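PDB 2E7P: glutaredoxin from Populus tremula x Populus tremuloides, which binds a glutathione-ligated [2Fe-2S] cluster and probably reduces low-molecular-weight and protein disulfides at the expense of glutathione. Local coordinates for residues E15-S18 against V24-K27; P75-F78 against Q83-G86. All blocks are in the same frame, centred on the assembly; numbering follows the deposited sequence.

Contact 1: residues E15-S18 against V24-K27. With GSH (glutathione), chain H.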
ATOM      1  N   GLU C  15      12.894  -3.755 -20.640  1.00 36.88           N
ATOM      2  CA  GLU C  15      13.079  -5.186 -20.759  1.00 38.68           C
ATOM      3  C   GLU C  15      12.143  -5.912 -19.803  1.00 36.51           C
ATOM      4  O   GLU C  15      11.415  -6.820 -20.205  1.00 36.80           O
ATOM      5  CB  GLU C  15      14.510  -5.569 -20.409  1.00 38.36           C
ATOM      6  CG  GLU C  15      15.551  -5.243 -21.480  1.00 43.34           C
ATOM      7  CD  GLU C  15      16.936  -5.734 -21.083  1.00 43.93           C
ATOM      8  OE1 GLU C  15      17.115  -6.989 -21.037  1.00 51.20           O
ATOM      9  OE2 GLU C  15      17.831  -4.877 -20.811  1.00 50.25           O
ATOM     10  N   LEU C  16      12.204  -5.525 -18.535  1.00 34.82           N
ATOM     11  CA  LEU C  16      11.313  -6.050 -17.507  1.00 33.56           C
ATOM     12  C   LEU C  16       9.860  -5.983 -17.951  1.00 32.15           C
ATOM     13  O   LEU C  16       9.153  -6.967 -17.853  1.00 31.75           O
ATOM     14  CB  LEU C  16      11.503  -5.311 -16.182  1.00 32.88           C
ATOM     15  CG  LEU C  16      12.793  -5.647 -15.454  1.00 33.24           C
ATOM     16  CD1 LEU C  16      12.965  -4.731 -14.238  1.00 33.31           C
ATOM     17  CD2 LEU C  16      12.890  -7.147 -15.036  1.00 31.88           C
ATOM     18  N   ALA C  17       9.457  -4.838 -18.494  1.00 31.75           N
ATOM     19  CA  ALA C  17       8.050  -4.581 -18.870  1.00 31.73           C
ATOM     20  C   ALA C  17       7.499  -5.522 -19.950  1.00 31.81           C
ATOM     21  O   ALA C  17       6.275  -5.785 -20.014  1.00 30.55           O
ATOM     22  CB  ALA C  17       7.890  -3.144 -19.308  1.00 31.35           C
ATOM     23  N   SER C  18       8.407  -6.009 -20.800  1.00 32.24           N
ATOM     24  CA  SER C  18       8.054  -6.954 -21.866  1.00 33.03           C
ATOM     25  C   SER C  18       8.496  -8.370 -21.529  1.00 32.75           C
ATOM     26  O   SER C  18       8.303  -9.274 -22.333  1.00 33.61           O
ATOM     27  CB  SER C  18       8.684  -6.524 -23.183  1.00 33.22           C
ATOM     28  OG  SER C  18       8.021  -5.385 -23.688  1.00 34.93           O
ATOM     29  N   VAL C  24       3.649  -6.700 -13.616  1.00 21.98           N
ATOM     30  CA  VAL C  24       3.184  -5.725 -12.621  1.00 22.20           C
ATOM     31  C   VAL C  24       4.385  -5.173 -11.852  1.00 21.76           C
ATOM     32  O   VAL C  24       4.963  -5.861 -11.041  1.00 21.87           O
ATOM     33  CB  VAL C  24       2.171  -6.359 -11.626  1.00 21.30           C
ATOM     34  CG1 VAL C  24       1.685  -5.332 -10.626  1.00 24.55           C
ATOM     35  CG2 VAL C  24       0.949  -6.927 -12.374  1.00 21.21           C
ATOM     36  N   PHE C  25       4.751  -3.926 -12.103  1.00 22.44           N
ATOM     37  CA  PHE C  25       5.650  -3.203 -11.184  1.00 22.26           C
ATOM     38  C   PHE C  25       4.893  -2.801  -9.908  1.00 21.85           C
ATOM     39  O   PHE C  25       3.821  -2.223  -9.960  1.00 21.16           O
ATOM     40  CB  PHE C  25       6.317  -1.996 -11.875  1.00 22.65           C
ATOM     41  CG  PHE C  25       7.163  -2.374 -13.075  1.00 22.10           C
ATOM     42  CD1 PHE C  25       8.509  -2.681 -12.932  1.00 22.74           C
ATOM     43  CD2 PHE C  25       6.609  -2.393 -14.343  1.00 22.63           C
ATOM     44  CE1 PHE C  25       9.300  -2.985 -14.031  1.00 21.68           C
ATOM     45  CE2 PHE C  25       7.379  -2.733 -15.449  1.00 23.79           C
ATOM     46  CZ  PHE C  25       8.736  -3.024 -15.284  1.00 24.13           C
ATOM     47  N   SER C  26       5.478  -3.132  -8.763  1.00 21.98           N
ATOM     48  CA  SER C  26       4.774  -3.214  -7.501  1.00 21.62           C
ATOM     49  C   SER C  26       5.705  -2.811  -6.334  1.00 22.54           C
ATOM     50  O   SER C  26       6.902  -2.642  -6.517  1.00 22.37           O
ATOM     51  CB  SER C  26       4.276  -4.664  -7.338  1.00 22.75           C
ATOM     52  OG  SER C  26       3.660  -4.887  -6.095  1.00 21.33           O
ATOM     53  N   LYS C  27       5.118  -2.586  -5.162  1.00 23.78           N
ATOM     54  CA  LYS C  27       5.830  -2.454  -3.903  1.00 23.69           C
ATOM     55  C   LYS C  27       5.131  -3.452  -2.975  1.00 23.76           C
ATOM     56  O   LYS C  27       3.898  -3.625  -3.040  1.00 21.89           O
ATOM     57  CB  LYS C  27       5.711  -1.039  -3.315  1.00 24.86           C
ATOM     58  CG  LYS C  27       6.417   0.111  -4.076  1.00 26.21           C
ATOM     59  CD  LYS C  27       7.880   0.211  -3.783  1.00 28.64           C
ATOM     60  CE  LYS C  27       8.541   1.240  -4.709  1.00 28.14           C
ATOM     61  NZ  LYS C  27       8.599   2.636  -4.134  1.00 29.73           N
TER
HETATM   62  N1  GSH H1000      -4.178   6.210  -9.142  1.00 23.94           N
HETATM   63  CA1 GSH H1000      -3.036   5.324  -8.902  1.00 25.14           C
HETATM   64  C1  GSH H1000      -3.449   3.928  -9.273  1.00 24.57           C
HETATM   65  O11 GSH H1000      -2.609   2.995  -9.426  1.00 21.59           O
HETATM   66  O12 GSH H1000      -4.676   3.753  -9.448  1.00 26.44           O
HETATM   67  CB1 GSH H1000      -2.569   5.466  -7.445  1.00 24.39           C
HETATM   68  CG1 GSH H1000      -1.278   4.673  -7.138  1.00 22.08           C
HETATM   69  CD1 GSH H1000      -0.606   5.154  -5.880  1.00 20.93           C
HETATM   70  OE1 GSH H1000      -1.017   6.123  -5.259  1.00 19.52           O
HETATM   71  N2  GSH H1000       0.506   4.519  -5.529  1.00 21.28           N
HETATM   72  CA2 GSH H1000       1.274   4.922  -4.345  1.00 23.48           C
HETATM   73  C2  GSH H1000       2.724   5.047  -4.762  1.00 26.61           C
HETATM   74  O2  GSH H1000       3.192   4.435  -5.743  1.00 27.24           O
HETATM   75  CB2 GSH H1000       1.116   3.845  -3.222  1.00 23.13           C
HETATM   76  SG2 GSH H1000      -0.450   3.273  -2.438  1.00 27.67           S
HETATM   77  N3  GSH H1000       3.520   5.846  -4.046  1.00 23.32           N
HETATM   78  CA3 GSH H1000       4.914   5.988  -4.356  1.00 25.36           C
HETATM   79  C3  GSH H1000       5.599   4.665  -4.034  1.00 30.17           C
HETATM   80  O31 GSH H1000       5.160   3.893  -3.146  1.00 29.42           O
HETATM   81  O32 GSH H1000       6.622   4.384  -4.673  1.00 33.73           O
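A17 and F25 meet where L16 and A17 of helix 3-18 face F25 of strand 22-26 in the thioredoxin-fold sheet, the nearest backbone approach being 8.0 Å between A17 CA and V24 CA. No hydrogen bond joins the two segments, and at that separation side chains have to fill the space between helix and strand. One ring does most of this. With CG set anti to its carbonyl carbon (chi1 -60°), F25 reaches from the strand to the helix and presents its far end, CE1, CZ and CE2, to L16 and A17. On one flank, L16 CB lies 3.7 Å from F25 CZ, and the two side chains cross at a slant; L16 CD1 touches the neighbouring CE1 more loosely, at 4.1 Å. On the other flank, the methyl of A17 comes in at the ring edge, in plane, with A17 CB 3.9 Å from F25 CE2. The backbone of the helix comes close too: A17 N sits at the ring edge, 3.8 Å from F25 CZ. The interaction is therefore apolar packing, and its 118 Å² of buried surface is modest. Helix 58-69 extends the same packing, with L61 against L16, W68 against A17 and L65 against F25. The far end of segment 24-27 has a different task. K27, just past the strand, belongs to the glutathione pocket, and its chain bends at chi2 (-81°) and again at chi4, turning the ammonium group to the glycyl carboxylate of glutathione. Q62 accepts a weak hydrogen bond from the same ammonium and also binds the glutathione. The K27 NZ to GSH O32 hydrogen bond measures 2.7 Å.

Contact 2: residues P75-F78 against Q83-G86. With GSH (glutathione), chain H.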
ATOM      1  N   PRO C  75       0.610   0.315  -8.501  1.00 18.35           N
ATOM      2  CA  PRO C  75       1.135  -0.622  -9.490  1.00 18.71           C
ATOM      3  C   PRO C  75       1.230   0.018 -10.886  1.00 18.91           C
ATOM      4  O   PRO C  75       0.483   0.946 -11.223  1.00 19.59           O
ATOM      5  CB  PRO C  75       0.143  -1.769  -9.464  1.00 18.07           C
ATOM      6  CG  PRO C  75      -1.263  -1.028  -9.059  1.00 18.01           C
ATOM      7  CD  PRO C  75      -0.817   0.073  -8.146  1.00 18.33           C
ATOM      8  N   ASN C  76       2.163  -0.474 -11.672  1.00 19.52           N
ATOM      9  CA  ASN C  76       2.295  -0.048 -13.061  1.00 20.23           C
ATOM     10  C   ASN C  76       2.194  -1.324 -13.877  1.00 20.09           C
ATOM     11  O   ASN C  76       3.049  -2.198 -13.781  1.00 20.13           O
ATOM     12  CB  ASN C  76       3.625   0.686 -13.263  1.00 20.10           C
ATOM     13  CG  ASN C  76       3.654   1.496 -14.545  1.00 22.29           C
ATOM     14  OD1 ASN C  76       2.962   1.175 -15.512  1.00 22.26           O
ATOM     15  ND2 ASN C  76       4.422   2.588 -14.538  1.00 19.96           N
ATOM     16  N   VAL C  77       1.093  -1.459 -14.625  1.00 20.99           N
ATOM     17  CA  VAL C  77       0.736  -2.729 -15.245  1.00 21.23           C
ATOM     18  C   VAL C  77       0.934  -2.729 -16.766  1.00 22.22           C
ATOM     19  O   VAL C  77       0.481  -1.828 -17.467  1.00 22.90           O
ATOM     20  CB  VAL C  77      -0.750  -3.089 -14.960  1.00 22.03           C
ATOM     21  CG1 VAL C  77      -1.102  -4.436 -15.585  1.00 19.74           C
ATOM     22  CG2 VAL C  77      -1.057  -3.080 -13.426  1.00 21.00           C
ATOM     23  N   PHE C  78       1.576  -3.774 -17.247  1.00 23.21           N
ATOM     24  CA  PHE C  78       1.782  -4.019 -18.668  1.00 24.06           C
ATOM     25  C   PHE C  78       1.161  -5.345 -19.030  1.00 24.70           C
ATOM     26  O   PHE C  78       1.339  -6.357 -18.308  1.00 24.57           O
ATOM     27  CB  PHE C  78       3.280  -4.124 -18.959  1.00 24.49           C
ATOM     28  CG  PHE C  78       3.990  -2.810 -18.931  1.00 24.57           C
ATOM     29  CD1 PHE C  78       4.270  -2.138 -20.123  1.00 25.77           C
ATOM     30  CD2 PHE C  78       4.372  -2.240 -17.725  1.00 25.50           C
ATOM     31  CE1 PHE C  78       4.938  -0.889 -20.107  1.00 25.56           C
ATOM     32  CE2 PHE C  78       5.035  -1.002 -17.684  1.00 26.74           C
ATOM     33  CZ  PHE C  78       5.328  -0.328 -18.875  1.00 25.30           C
ATOM     34  N   GLN C  83       1.461  -0.613 -22.144  1.00 28.06           N
ATOM     35  CA  GLN C  83       1.094   0.084 -20.921  1.00 27.59           C
ATOM     36  C   GLN C  83      -0.401   0.031 -20.692  1.00 27.18           C
ATOM     37  O   GLN C  83      -1.184   0.488 -21.535  1.00 26.91           O
ATOM     38  CB  GLN C  83       1.543   1.541 -20.976  1.00 28.35           C
ATOM     39  CG  GLN C  83       3.055   1.663 -20.980  1.00 29.71           C
ATOM     40  CD  GLN C  83       3.560   2.977 -21.510  1.00 35.87           C
ATOM     41  OE1 GLN C  83       4.536   3.021 -22.287  1.00 38.57           O
ATOM     42  NE2 GLN C  83       2.913   4.071 -21.103  1.00 37.68           N
ATOM     43  N   ILE C  84      -0.798  -0.534 -19.555  1.00 25.63           N
ATOM     44  CA  ILE C  84      -2.205  -0.586 -19.213  1.00 24.19           C
ATOM     45  C   ILE C  84      -2.581   0.601 -18.333  1.00 24.28           C
ATOM     46  O   ILE C  84      -3.410   1.423 -18.724  1.00 23.16           O
ATOM     47  CB  ILE C  84      -2.603  -1.975 -18.620  1.00 24.84           C
ATOM     48  CG1 ILE C  84      -2.306  -3.112 -19.628  1.00 23.99           C
ATOM     49  CG2 ILE C  84      -4.068  -1.996 -18.123  1.00 24.92           C
ATOM     50  CD1 ILE C  84      -2.882  -2.941 -21.117  1.00 21.49           C
ATOM     51  N   GLY C  85      -1.955   0.700 -17.156  1.00 23.19           N
ATOM     52  CA  GLY C  85      -2.209   1.777 -16.242  1.00 21.46           C
ATOM     53  C   GLY C  85      -1.951   1.266 -14.834  1.00 21.59           C
ATOM     54  O   GLY C  85      -1.103   0.405 -14.616  1.00 22.15           O
ATOM     55  N   GLY C  86      -2.697   1.799 -13.882  1.00 20.23           N
ATOM     56  CA  GLY C  86      -2.520   1.484 -12.483  1.00 20.16           C
ATOM     57  C   GLY C  86      -3.659   0.645 -11.953  1.00 19.96           C
ATOM     58  O   GLY C  86      -4.306  -0.082 -12.710  1.00 20.01           O
TER
HETATM   59  N1  GSH H1000      -4.178   6.210  -9.142  1.00 23.94           N
HETATM   60  CA1 GSH H1000      -3.036   5.324  -8.902  1.00 25.14           C
HETATM   61  C1  GSH H1000      -3.449   3.928  -9.273  1.00 24.57           C
HETATM   62  O11 GSH H1000      -2.609   2.995  -9.426  1.00 21.59           O
HETATM   63  O12 GSH H1000      -4.676   3.753  -9.448  1.00 26.44           O
HETATM   64  CB1 GSH H1000      -2.569   5.466  -7.445  1.00 24.39           C
HETATM   65  CG1 GSH H1000      -1.278   4.673  -7.138  1.00 22.08           C
HETATM   66  CD1 GSH H1000      -0.606   5.154  -5.880  1.00 20.93           C
HETATM   67  OE1 GSH H1000      -1.017   6.123  -5.259  1.00 19.52           O
HETATM   68  N2  GSH H1000       0.506   4.519  -5.529  1.00 21.28           N
HETATM   69  CA2 GSH H1000       1.274   4.922  -4.345  1.00 23.48           C
HETATM   70  C2  GSH H1000       2.724   5.047  -4.762  1.00 26.61           C
HETATM   71  O2  GSH H1000       3.192   4.435  -5.743  1.00 27.24           O
HETATM   72  CB2 GSH H1000       1.116   3.845  -3.222  1.00 23.13           C
HETATM   73  SG2 GSH H1000      -0.450   3.273  -2.438  1.00 27.67           S
HETATM   74  N3  GSH H1000       3.520   5.846  -4.046  1.00 23.32           N
HETATM   75  CA3 GSH H1000       4.914   5.988  -4.356  1.00 25.36           C
HETATM   76  C3  GSH H1000       5.599   4.665  -4.034  1.00 30.17           C
HETATM   77  O31 GSH H1000       5.160   3.893  -3.146  1.00 29.42           O
HETATM   78  O32 GSH H1000       6.622   4.384  -4.673  1.00 33.73           O
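F78 and Q83 both carry CG anti to the carbonyl carbon (chi1 -74° and -67°), which lays their side chains next to each other, pointing the same way, with Q83 CG 3.3 Å from F78 CE1. They form a non-hydrogen-bonded pair of the antiparallel hairpin 76-79/82-85. Beyond it the register slips: I84 and G85 both face V77, a classic beta bulge. Two backbone bonds hold it, V77 N to G85 O at 2.9 Å and I84 N to V77 O at 2.8 Å. Over the bulge V77 CG1 packs obliquely on I84 CB at 4.2 Å. W68 of helix 58-69 meets the F78 ring and also touches Q83, so an alanine in place of F78 would probably leave the Q83 methylene and the W68 ring without their aromatic partner. At the other end P75, after a cis peptide bond, accepts a CA-H...O contact from G86 (G86 CA to P75 O, 3.3 Å). G86 has no side chain, and glutathione O11 comes within 3.4 Å of its CA. As N-cap of helix 87-95, G86 places this gamma-glutamyl carboxylate near the helix N-terminus, where C87 N and D88 N bond to glutathione, a setting that would probably favour its negative charge.

Overall arrangement
Contact 1 and contact 2 follow one another along the chain and join in space, their centres about 9 Å apart, because strands 22-26 and 76-79 are neighbours in the sheet. A probable backbone hydrogen bond, F25 N to N76 O at 2.9 Å, ties them, and the two phenylalanine rings touch, F25 CE2 to F78 CE2 at 3.7 Å. Both contacts also reach one glutathione, at different ends: segment 24-27 supplies K27 for its glycyl carboxylate, whereas P75 and G86 line its gamma-glutamyl carboxylate. V74, C87 and D88 add backbone N-H bonds to the ligand as a whole. The iron-sulfur cluster lies farther off, about 7 Å from the P75 side chain and about 13 Å from that of F25.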